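Local coordinates for ABC transporter, substrate-binding protein (Clostridium perfringens, PDB 4EDP) that probably binds a small solute outside the membrane and hands it to an ABC transporter for import, as other solute-binding proteins of this family do, at residues Gly70-Arg75 / Tyr91-Phe96; Ile143-Ser148 / Ile252-Glu257; Pro171-Thr176 / Asn344-Ile349; Thr260-Asn265 / Asp325-Ile330. All blocks are in the same frame, centred on the assembly; numbering follows the deposited sequence.

Contact 1. Residues Gly70-Arg75 / Tyr91-Phe96. With ACT (acetate ion), chain E.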
# COMPACT_ATOMS: atom_id res chain seq x y z
N GLY A 70 6.70 8.52 -13.93
CA GLY A 70 7.77 7.55 -13.70
C GLY A 70 7.42 6.71 -12.48
O GLY A 70 6.37 6.92 -11.87
N ASN A 71 8.27 5.76 -12.13
CA ASN A 71 7.99 4.92 -10.95
C ASN A 71 8.40 5.62 -9.65
O ASN A 71 9.06 6.66 -9.69
CB ASN A 71 8.62 3.51 -11.10
CG ASN A 71 10.13 3.53 -11.17
OD1 ASN A 71 10.80 4.25 -10.42
ND2 ASN A 71 10.69 2.70 -12.04
N ASN A 72 8.00 5.07 -8.51
CA ASN A 72 8.34 5.67 -7.21
C ASN A 72 9.79 6.09 -7.07
O ASN A 72 10.11 7.24 -6.79
CB ASN A 72 8.07 4.68 -6.07
CG ASN A 72 6.61 4.58 -5.69
OD1 ASN A 72 6.02 5.55 -5.20
ND2 ASN A 72 6.04 3.38 -5.82
N SER A 73 10.67 5.12 -7.28
CA SER A 73 12.08 5.32 -7.07
C SER A 73 12.74 6.35 -7.98
O SER A 73 13.50 7.20 -7.50
CB SER A 73 12.81 3.98 -7.17
OG SER A 73 14.20 4.16 -6.97
N GLU A 74 12.43 6.30 -9.27
CA GLU A 74 13.04 7.25 -10.18
C GLU A 74 12.54 8.66 -9.94
O GLU A 74 13.32 9.60 -10.01
CB GLU A 74 12.88 6.81 -11.64
CG GLU A 74 11.48 6.67 -12.16
CD GLU A 74 11.44 5.91 -13.50
OE1 GLU A 74 10.35 5.55 -13.97
OE2 GLU A 74 12.53 5.64 -14.06
N ARG A 75 11.25 8.82 -9.67
CA ARG A 75 10.71 10.15 -9.40
C ARG A 75 11.31 10.70 -8.10
O ARG A 75 11.73 11.86 -8.06
CB ARG A 75 9.18 10.13 -9.35
CG ARG A 75 8.59 9.82 -10.70
CD ARG A 75 7.08 9.91 -10.76
NE ARG A 75 6.39 8.90 -9.97
CZ ARG A 75 5.86 9.11 -8.77
NH1 ARG A 75 5.24 8.12 -8.14
NH2 ARG A 75 5.93 10.31 -8.21
N TYR A 91 2.93 12.29 -5.74
CA TYR A 91 2.23 11.05 -5.40
C TYR A 91 3.27 9.93 -5.22
O TYR A 91 4.08 9.69 -6.12
CB TYR A 91 1.28 10.61 -6.52
CG TYR A 91 -0.08 11.27 -6.66
CD1 TYR A 91 -0.22 12.53 -7.22
CD2 TYR A 91 -1.23 10.59 -6.32
CE1 TYR A 91 -1.49 13.10 -7.39
CE2 TYR A 91 -2.49 11.15 -6.48
CZ TYR A 91 -2.61 12.41 -7.02
OH TYR A 91 -3.85 12.95 -7.19
N LEU A 92 3.27 9.26 -4.07
CA LEU A 92 4.18 8.14 -3.81
C LEU A 92 3.56 7.13 -2.87
O LEU A 92 2.62 7.44 -2.12
CB LEU A 92 5.49 8.61 -3.12
CG LEU A 92 6.48 9.52 -3.87
CD1 LEU A 92 7.49 10.18 -2.91
CD2 LEU A 92 7.17 8.71 -4.96
N ALA A 93 4.07 5.90 -2.92
CA ALA A 93 3.72 4.90 -1.94
C ALA A 93 4.28 5.47 -0.63
O ALA A 93 5.33 6.13 -0.62
CB ALA A 93 4.36 3.56 -2.27
N GLU A 94 3.60 5.23 0.49
CA GLU A 94 4.05 5.80 1.76
C GLU A 94 5.53 5.51 2.09
O GLU A 94 6.23 6.39 2.62
CB GLU A 94 3.15 5.32 2.91
CG GLU A 94 3.48 6.03 4.21
CD GLU A 94 2.74 5.53 5.42
OE1 GLU A 94 2.05 4.49 5.34
OE2 GLU A 94 2.90 6.18 6.48
N SER A 95 6.00 4.29 1.80
CA SER A 95 7.40 3.92 2.10
C SER A 95 8.38 4.88 1.45
O SER A 95 9.39 5.24 2.05
CB SER A 95 7.72 2.49 1.66
OG SER A 95 7.67 2.36 0.26
N PHE A 96 8.08 5.30 0.22
CA PHE A 96 8.91 6.25 -0.51
C PHE A 96 8.64 7.67 -0.04
O PHE A 96 9.57 8.46 0.08
CB PHE A 96 8.66 6.14 -2.02
CG PHE A 96 9.21 4.89 -2.64
CD1 PHE A 96 10.51 4.85 -3.10
CD2 PHE A 96 8.44 3.76 -2.75
CE1 PHE A 96 11.04 3.70 -3.66
CE2 PHE A 96 8.95 2.61 -3.30
CZ PHE A 96 10.25 2.58 -3.76
C ACT E . -6.05 10.17 -7.15
O ACT E . -5.91 11.36 -6.77
OXT ACT E . -6.94 9.49 -6.57
CH3 ACT E . -5.22 9.56 -8.25
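Two helix starts and the strand end between them meet here, in an alpha/beta half of a periplasmic-binding-protein fold. N72, in the first turn of helix 72-81, faces the end of strand 89-93 and the start of helix 94-103. With its CG anti to the carbonyl carbon (chi1 -79°), N72 lays CB over the centre of the F96 ring and the amide over the CD2-CE2 side, the planes 3° apart. N72 CB stands 3.5 Å from the F96 ring centroid, a CH-pi contact. From this stacked position N72 OD1 accepts from A93 N at 3.0 Å along a nearly straight N-H, although the donor stands somewhat above the amide carbonyl plane. A93 is the N-cap residue of helix 94-103, so the bond ties the start of one helix to the start of another. S73 touches the same ring only lightly, CB against F96 CE1.

R75 comes in one turn later. Its chain bends at chi3 (-66°), which turns the guanidinium end-on to the strand: NH1 and NH2 both grip Y91 O, at 2.8 and 2.9 Å, in the carbonyl plane, each bond bent because the two nitrogens share one oxygen. NE donates to G70 O at 2.7 Å, and S40 and W42 provide a further hydrogen bond and a cation-pi contact. N71 and E74 close the helix start as a capping box. The Y91 ring leads away from all this, and at its edge Y91 OH donates to O of an acetate ion, itself probably from the crystallisation liquor, at 2.6 Å.

Contact 2. Residues Ile143-Ser148 / Ile252-Glu257; sequences IVVDPS and INVIPE
Strands 143-145 and 252-254 run antiparallel, their short axes 4.7 Å apart at closest approach and 147° between directions, with I143-V254 and V145-I252 as hydrogen-bonded pairs flanking the non-hydrogen-bonded pair V144-N253. Four backbone bonds make the ladder; the straightest, I143 N to V254 O, is 2.8 Å long with its N-H pointing directly at the oxygen. The returning bond, V254 N to I143 O, arrives from above the carbonyl plane, whereas the other three lie in plane. Between the pairs, V144 CA adds a C-H...O contact to I252 O at 3.3 Å.

One face carries I143, V145, I252 and V254. V145 CG2 and V254 CG2, each anti to its own carbonyl carbon, cross obliquely and touch at 4.0 Å. I252 holds CG1 in the crowded position between N and the carbonyl carbon (chi1 65°), which sets it against V145 CB, while its CG2 reaches the CG corner of P147. At the other end I143 CD1 meets P256 CG at 4.2 Å. Beyond the strand, D146 OD1 accepts from S148 N, an Asx turn, and also from S148 OG at 2.6 Å.

The short strand 252-254 thus extends the sheet beside strand 135-145, whose V144 bonds through its backbone to A234 of strand 233-237. Helix 238-247 packs F241 and I244 against the V144 and N253 face, while W156 and L159 cover I143 on the other.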
# COMPACT_ATOMS: atom_id res chain seq x y z
N ILE A 143 -4.88 -13.85 3.19
CA ILE A 143 -4.31 -15.15 2.86
C ILE A 143 -5.23 -15.74 1.78
O ILE A 143 -6.39 -16.10 2.03
CB ILE A 143 -4.26 -16.12 4.04
CG1 ILE A 143 -3.52 -15.50 5.24
CG2 ILE A 143 -3.57 -17.43 3.59
CD1 ILE A 143 -3.54 -16.36 6.51
N VAL A 144 -4.73 -15.80 0.56
CA VAL A 144 -5.48 -16.39 -0.54
C VAL A 144 -5.26 -17.88 -0.40
O VAL A 144 -4.10 -18.34 -0.37
CB VAL A 144 -4.99 -15.87 -1.90
CG1 VAL A 144 -5.80 -16.53 -3.07
CG2 VAL A 144 -5.11 -14.36 -1.91
N VAL A 145 -6.35 -18.63 -0.31
CA VAL A 145 -6.30 -20.05 -0.06
C VAL A 145 -7.12 -20.88 -1.02
O VAL A 145 -8.22 -20.49 -1.40
CB VAL A 145 -6.88 -20.35 1.38
CG1 VAL A 145 -6.91 -21.87 1.67
CG2 VAL A 145 -6.09 -19.61 2.46
N ASP A 146 -6.58 -22.03 -1.43
CA ASP A 146 -7.31 -23.00 -2.27
C ASP A 146 -7.92 -23.96 -1.24
O ASP A 146 -7.22 -24.80 -0.70
CB ASP A 146 -6.38 -23.76 -3.21
CG ASP A 146 -7.07 -24.89 -3.94
OD1 ASP A 146 -8.31 -25.03 -3.82
OD2 ASP A 146 -6.37 -25.68 -4.62
N PRO A 147 -9.22 -23.83 -0.96
CA PRO A 147 -9.83 -24.64 0.08
C PRO A 147 -9.96 -26.12 -0.27
O PRO A 147 -10.11 -26.94 0.63
CB PRO A 147 -11.21 -23.98 0.26
CG PRO A 147 -11.51 -23.40 -1.07
CD PRO A 147 -10.20 -22.97 -1.65
N SER A 148 -9.82 -26.47 -1.55
CA SER A 148 -9.95 -27.86 -1.96
C SER A 148 -8.79 -28.75 -1.50
O SER A 148 -8.87 -29.97 -1.63
CB SER A 148 -10.12 -27.97 -3.48
OG SER A 148 -8.95 -27.56 -4.15
N ILE A 252 -10.33 -18.57 -1.96
CA ILE A 252 -10.97 -17.69 -0.98
C ILE A 252 -9.91 -16.75 -0.39
O ILE A 252 -8.70 -17.03 -0.43
CB ILE A 252 -11.67 -18.52 0.14
CG1 ILE A 252 -10.67 -19.31 0.98
CG2 ILE A 252 -12.71 -19.45 -0.48
CD1 ILE A 252 -11.33 -20.09 2.16
N ASN A 253 -10.39 -15.63 0.16
CA ASN A 253 -9.54 -14.63 0.77
C ASN A 253 -9.81 -14.59 2.26
O ASN A 253 -10.84 -14.06 2.72
CB ASN A 253 -9.86 -13.27 0.15
CG ASN A 253 -8.91 -12.19 0.56
OD1 ASN A 253 -7.72 -12.42 0.79
ND2 ASN A 253 -9.43 -10.96 0.63
N VAL A 254 -8.89 -15.17 3.01
CA VAL A 254 -9.00 -15.26 4.46
C VAL A 254 -8.36 -14.03 5.10
O VAL A 254 -7.21 -13.70 4.81
CB VAL A 254 -8.33 -16.57 4.99
CG1 VAL A 254 -8.25 -16.58 6.50
CG2 VAL A 254 -9.06 -17.82 4.47
N ILE A 255 -9.12 -13.34 5.96
CA ILE A 255 -8.61 -12.20 6.72
C ILE A 255 -8.56 -12.64 8.17
O ILE A 255 -9.60 -12.92 8.77
CB ILE A 255 -9.52 -10.96 6.59
CG1 ILE A 255 -9.69 -10.56 5.12
CG2 ILE A 255 -8.97 -9.77 7.43
CD1 ILE A 255 -8.40 -10.25 4.40
N PRO A 256 -7.36 -12.76 8.75
CA PRO A 256 -7.32 -13.20 10.14
C PRO A 256 -8.09 -12.27 11.07
O PRO A 256 -8.16 -11.07 10.84
CB PRO A 256 -5.82 -13.19 10.47
CG PRO A 256 -5.17 -13.51 9.17
CD PRO A 256 -6.01 -12.74 8.16
N GLU A 257 -8.64 -12.84 12.13
CA GLU A 257 -9.37 -12.06 13.12
C GLU A 257 -8.50 -11.02 13.81
O GLU A 257 -8.99 -9.99 14.29
CB GLU A 257 -9.98 -13.00 14.17
CG GLU A 257 -11.19 -13.75 13.64
CD GLU A 257 -12.04 -14.35 14.74
OE1 GLU A 257 -11.57 -14.43 15.89
OE2 GLU A 257 -13.21 -14.73 14.44

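Contact 3. Residues Pro171-Thr176 / Asn344-Ile349; sequences PDITTT and NNWNRI
An extended chi1 on both D172 (-170°) and W346 (-179°), each CG anti to its backbone N, brings carboxylate and indole together where the loop after strand 168-171 meets the C-terminal helix 332-350. This is a strand-to-helix loop packing against that helix in an alpha/beta lobe of the solute-binding-protein fold. The loop makes a type I beta turn from D172 to T175, and its second residue, I173, lies over one face of the indole: I173 CB is 3.6 Å from the centroid of the W346 five-membered ring, close to its normal. I173 CG2, in the crowded position between N and the carbonyl carbon, spreads toward W346 CD1 at 3.5 Å.

D172 crosses the indole obliquely, its carboxylate 77° from the ring plane. W346 NE1 reaches D172 OD1 at 2.8 Å, but the bond is bent and weak; T215 OG1 gives the same oxygen a second weak bond. P171 O is buried beside W346 CZ2 and has no hydrogen-bond partner. L205 and M181 also pack on the tryptophan, from helices 199-208 and 178-189. D172 OD2 accepts from T174 OG1 through its anti lone pair, and one water donates both to D172 OD2 and to N347 OD1, at 2.8 Å each.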
# COMPACT_ATOMS: atom_id res chain seq x y z
N PRO A 171 5.28 -12.51 -0.05
CA PRO A 171 5.89 -11.41 -0.76
C PRO A 171 7.33 -11.18 -0.33
O PRO A 171 7.66 -11.34 0.86
CB PRO A 171 5.02 -10.21 -0.34
CG PRO A 171 4.52 -10.57 0.98
CD PRO A 171 4.24 -12.05 0.89
N ASP A 172 8.18 -10.82 -1.28
CA ASP A 172 9.57 -10.59 -0.97
C ASP A 172 9.71 -9.30 -0.17
O ASP A 172 8.85 -8.40 -0.23
CB ASP A 172 10.41 -10.48 -2.24
CG ASP A 172 11.89 -10.48 -1.95
OD1 ASP A 172 12.36 -11.43 -1.28
OD2 ASP A 172 12.57 -9.53 -2.38
N ILE A 173 10.80 -9.21 0.58
CA ILE A 173 11.08 -8.03 1.42
C ILE A 173 11.09 -6.72 0.64
O ILE A 173 10.74 -5.67 1.20
CB ILE A 173 12.41 -8.21 2.18
CG1 ILE A 173 12.56 -7.13 3.27
CG2 ILE A 173 13.60 -8.24 1.21
CD1 ILE A 173 11.42 -7.16 4.36
N THR A 174 11.47 -6.77 -0.64
CA THR A 174 11.55 -5.57 -1.48
C THR A 174 10.22 -5.10 -2.09
O THR A 174 10.19 -4.09 -2.79
CB THR A 174 12.56 -5.79 -2.65
OG1 THR A 174 12.13 -6.88 -3.47
CG2 THR A 174 13.95 -6.09 -2.11
N THR A 175 9.14 -5.81 -1.82
CA THR A 175 7.82 -5.50 -2.37
C THR A 175 7.03 -4.69 -1.36
O THR A 175 7.41 -4.57 -0.20
CB THR A 175 7.00 -6.77 -2.66
OG1 THR A 175 6.67 -7.42 -1.43
CG2 THR A 175 7.77 -7.73 -3.60
N THR A 176 5.91 -4.15 -1.81
CA THR A 176 5.06 -3.34 -0.93
C THR A 176 4.75 -3.98 0.40
O THR A 176 4.81 -3.32 1.44
CB THR A 176 3.73 -3.04 -1.63
OG1 THR A 176 4.01 -2.37 -2.86
CG2 THR A 176 2.82 -2.17 -0.74
N ASN A 344 19.01 -7.50 4.48
CA ASN A 344 20.14 -8.40 4.69
C ASN A 344 19.69 -9.69 5.37
O ASN A 344 19.98 -10.79 4.91
CB ASN A 344 21.25 -7.73 5.50
CG ASN A 344 22.02 -6.69 4.72
OD1 ASN A 344 21.80 -6.52 3.52
ND2 ASN A 344 22.94 -6.00 5.38
N ASN A 345 18.97 -9.54 6.48
CA ASN A 345 18.46 -10.70 7.24
C ASN A 345 17.55 -11.60 6.40
O ASN A 345 17.65 -12.83 6.43
CB ASN A 345 17.65 -10.24 8.45
CG ASN A 345 18.51 -9.79 9.62
OD1 ASN A 345 19.68 -10.14 9.72
ND2 ASN A 345 17.89 -9.05 10.54
N TRP A 346 16.66 -10.96 5.65
CA TRP A 346 15.69 -11.68 4.80
C TRP A 346 16.39 -12.51 3.75
O TRP A 346 16.13 -13.70 3.61
CB TRP A 346 14.77 -10.68 4.12
CG TRP A 346 13.70 -11.28 3.24
CD1 TRP A 346 13.84 -11.69 1.94
CD2 TRP A 346 12.32 -11.50 3.58
NE1 TRP A 346 12.64 -12.16 1.46
CE2 TRP A 346 11.69 -12.04 2.45
CE3 TRP A 346 11.56 -11.26 4.73
CZ2 TRP A 346 10.34 -12.37 2.44
CZ3 TRP A 346 10.22 -11.59 4.73
CH2 TRP A 346 9.62 -12.14 3.59
N ASN A 347 17.28 -11.87 3.00
CA ASN A 347 18.03 -12.55 1.96
C ASN A 347 18.89 -13.69 2.51
O ASN A 347 18.99 -14.74 1.90
CB ASN A 347 18.87 -11.56 1.15
CG ASN A 347 18.01 -10.63 0.29
OD1 ASN A 347 16.86 -10.95 -0.02
ND2 ASN A 347 18.57 -9.50 -0.12
N ARG A 348 19.52 -13.47 3.66
CA ARG A 348 20.33 -14.50 4.30
C ARG A 348 19.47 -15.72 4.62
O ARG A 348 19.89 -16.86 4.42
CB ARG A 348 20.97 -13.94 5.58
CG ARG A 348 21.74 -14.94 6.43
CD ARG A 348 22.37 -14.25 7.63
NE ARG A 348 21.38 -13.55 8.44
CZ ARG A 348 20.65 -14.11 9.41
NH1 ARG A 348 20.79 -15.39 9.70
NH2 ARG A 348 19.76 -13.38 10.08
N ILE A 349 18.26 -15.46 5.09
CA ILE A 349 17.32 -16.52 5.46
C ILE A 349 16.59 -17.21 4.33
O ILE A 349 16.51 -18.44 4.30
CB ILE A 349 16.19 -15.97 6.35
CG1 ILE A 349 16.69 -15.69 7.75
CG2 ILE A 349 15.07 -16.98 6.44
CD1 ILE A 349 15.62 -15.12 8.65
O HOH W 1 15.33 -9.79 -2.00

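Contact 4. Residues Thr260-Asn265 / Asp325-Ile330; sequences TYLNFN and DNAKVI
The contact probably belongs to the connections between the two lobes of the solute-binding-protein fold: the start of strand 262-269, which pairs with both strand 89-93 and strand 135-145, takes on the loop that leads from helix 322-325 into helix 332-350. A single backbone bridge, Y261 with K328, joins them. K328 N donates to T260 O at 2.8 Å in the carbonyl plane, and L262 N returns to K328 O at 3.0 Å, almost along the C=O axis. At the next link a water stands between the chains, donating to L262 O and accepting from I330 N, both at 2.7 Å.

A327 CB is wedged between two side chains. L262 CG presses on it at 3.4 Å, tighter than usual for two carbons, and T260 CG2, in the crowded position between N and the carbonyl carbon, touches it at 3.5 Å. On Y261 the ring stands with one face toward K328: K328 CB lies over it, offset toward the rim and 4.2 Å from the centroid of the Y261 ring, a CH-pi contact, and the extended lysine chain continues obliquely along the ring so that CD passes the hydroxyl. I330 CG1 meets the same ring at its edge. V329 CG1 comes to the edge of the F264 ring, 3.8 Å from F264 CZ.

The polar ends of K328 and Y261 converge on E187 of helix 178-189, K328 NZ by a salt bridge and Y261 OH by a hydrogen bond. T260 OG1 bonds to I141 O of strand 135-145, and F264 packs on helix 125-130.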
# COMPACT_ATOMS: atom_id res chain seq x y z
N THR A 260 -5.83 -7.52 9.28
CA THR A 260 -4.99 -7.42 8.09
C THR A 260 -4.03 -6.23 8.28
O THR A 260 -4.04 -5.56 9.33
CB THR A 260 -5.83 -7.12 6.81
OG1 THR A 260 -4.99 -7.16 5.65
CG2 THR A 260 -6.45 -5.77 6.90
N TYR A 261 -3.13 -6.06 7.31
CA TYR A 261 -2.19 -4.95 7.28
C TYR A 261 -2.50 -4.08 6.07
O TYR A 261 -2.75 -4.59 4.97
CB TYR A 261 -0.74 -5.44 7.17
CG TYR A 261 -0.21 -6.00 8.47
CD1 TYR A 261 -0.55 -7.27 8.89
CD2 TYR A 261 0.63 -5.24 9.27
CE1 TYR A 261 -0.08 -7.78 10.09
CE2 TYR A 261 1.11 -5.74 10.48
CZ TYR A 261 0.76 -7.00 10.87
OH TYR A 261 1.22 -7.52 12.05
N LEU A 262 -2.55 -2.77 6.29
CA LEU A 262 -2.80 -1.84 5.22
C LEU A 262 -1.52 -1.19 4.74
O LEU A 262 -0.51 -1.15 5.46
CB LEU A 262 -3.69 -0.69 5.72
CG LEU A 262 -5.00 -1.06 6.41
CD1 LEU A 262 -5.74 0.21 6.85
CD2 LEU A 262 -5.83 -1.93 5.50
N ASN A 263 -1.56 -0.71 3.50
CA ASN A 263 -0.50 0.14 2.97
C ASN A 263 -1.23 1.31 2.28
O ASN A 263 -2.39 1.16 1.87
CB ASN A 263 0.51 -0.57 2.07
CG ASN A 263 -0.09 -1.12 0.82
OD1 ASN A 263 -0.23 -0.41 -0.19
ND2 ASN A 263 -0.37 -2.42 0.84
N PHE A 264 -0.57 2.46 2.22
CA PHE A 264 -1.16 3.67 1.65
C PHE A 264 -0.30 4.30 0.58
O PHE A 264 0.92 4.10 0.55
CB PHE A 264 -1.26 4.75 2.76
CG PHE A 264 -2.02 4.32 4.00
CD1 PHE A 264 -3.39 4.18 3.97
CD2 PHE A 264 -1.37 4.09 5.19
CE1 PHE A 264 -4.11 3.79 5.09
CE2 PHE A 264 -2.09 3.70 6.31
CZ PHE A 264 -3.46 3.53 6.26
N ASN A 265 -0.93 5.09 -0.30
CA ASN A 265 -0.23 5.95 -1.22
C ASN A 265 -0.63 7.33 -0.71
O ASN A 265 -1.77 7.54 -0.30
CB ASN A 265 -0.63 5.77 -2.68
CG ASN A 265 -0.24 4.40 -3.22
OD1 ASN A 265 0.69 3.76 -2.71
ND2 ASN A 265 -0.92 3.97 -4.26
N ASP A 325 -11.42 -1.27 9.67
CA ASP A 325 -11.56 -0.92 11.10
C ASP A 325 -10.66 -1.75 12.03
O ASP A 325 -10.19 -1.26 13.08
CB ASP A 325 -13.01 -1.13 11.59
CG ASP A 325 -14.08 -0.49 10.67
OD1 ASP A 325 -13.75 0.26 9.74
OD2 ASP A 325 -15.28 -0.79 10.90
N ASN A 326 -10.42 -3.01 11.65
CA ASN A 326 -9.64 -3.92 12.48
C ASN A 326 -8.18 -4.08 12.01
O ASN A 326 -7.41 -4.87 12.57
CB ASN A 326 -10.31 -5.29 12.44
CG ASN A 326 -9.83 -6.18 13.56
OD1 ASN A 326 -9.72 -5.75 14.70
ND2 ASN A 326 -9.59 -7.45 13.25
N ALA A 327 -7.80 -3.33 10.97
CA ALA A 327 -6.48 -3.45 10.38
C ALA A 327 -5.37 -2.79 11.16
O ALA A 327 -5.61 -1.92 12.00
CB ALA A 327 -6.46 -2.88 8.94
N LYS A 328 -4.16 -3.23 10.85
CA LYS A 328 -2.94 -2.72 11.42
C LYS A 328 -2.21 -1.87 10.40
O LYS A 328 -2.31 -2.11 9.19
CB LYS A 328 -2.08 -3.89 11.88
CG LYS A 328 -2.71 -4.61 13.06
CD LYS A 328 -1.98 -5.82 13.54
CE LYS A 328 -2.84 -6.43 14.66
NZ LYS A 328 -2.48 -7.76 15.11
N VAL A 329 -1.53 -0.82 10.87
CA VAL A 329 -0.75 0.04 9.98
C VAL A 329 0.73 -0.05 10.36
O VAL A 329 1.08 -0.34 11.50
CB VAL A 329 -1.20 1.51 9.98
CG1 VAL A 329 -2.69 1.62 9.49
CG2 VAL A 329 -1.04 2.11 11.35
N ILE A 330 1.60 0.22 9.39
CA ILE A 330 3.04 0.15 9.61
C ILE A 330 3.66 1.53 9.79
O ILE A 330 3.27 2.47 9.11
CB ILE A 330 3.71 -0.59 8.45
CG1 ILE A 330 3.26 -2.07 8.48
CG2 ILE A 330 5.23 -0.53 8.55
CD1 ILE A 330 3.82 -2.88 7.36
O HOH W 2 0.45 0.88 7.01

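How the contacts relate
Contacts 3 and 4 are buried, whereas contacts 1 and 2 are partly open to solvent, on opposite sides of the chain's centre, contact 2 lying farthest from it. Contacts 1, 2 and 4 reach one mixed sheet, and the loop of contact 3 follows a strand of it. Contact 1 joins contact 4 through E94 N and F264 O, a probable hydrogen bond; E257 O and N326 ND2 link contacts 2 and 4, and T176 of contact 3 packs on N263 of contact 4. Contact 2 is a regular backbone ladder, contact 4 a single bridge finished by water; contacts 1 and 3 each lay a side chain over an aromatic face, an amide over F96 and an aliphatic CH over the indole.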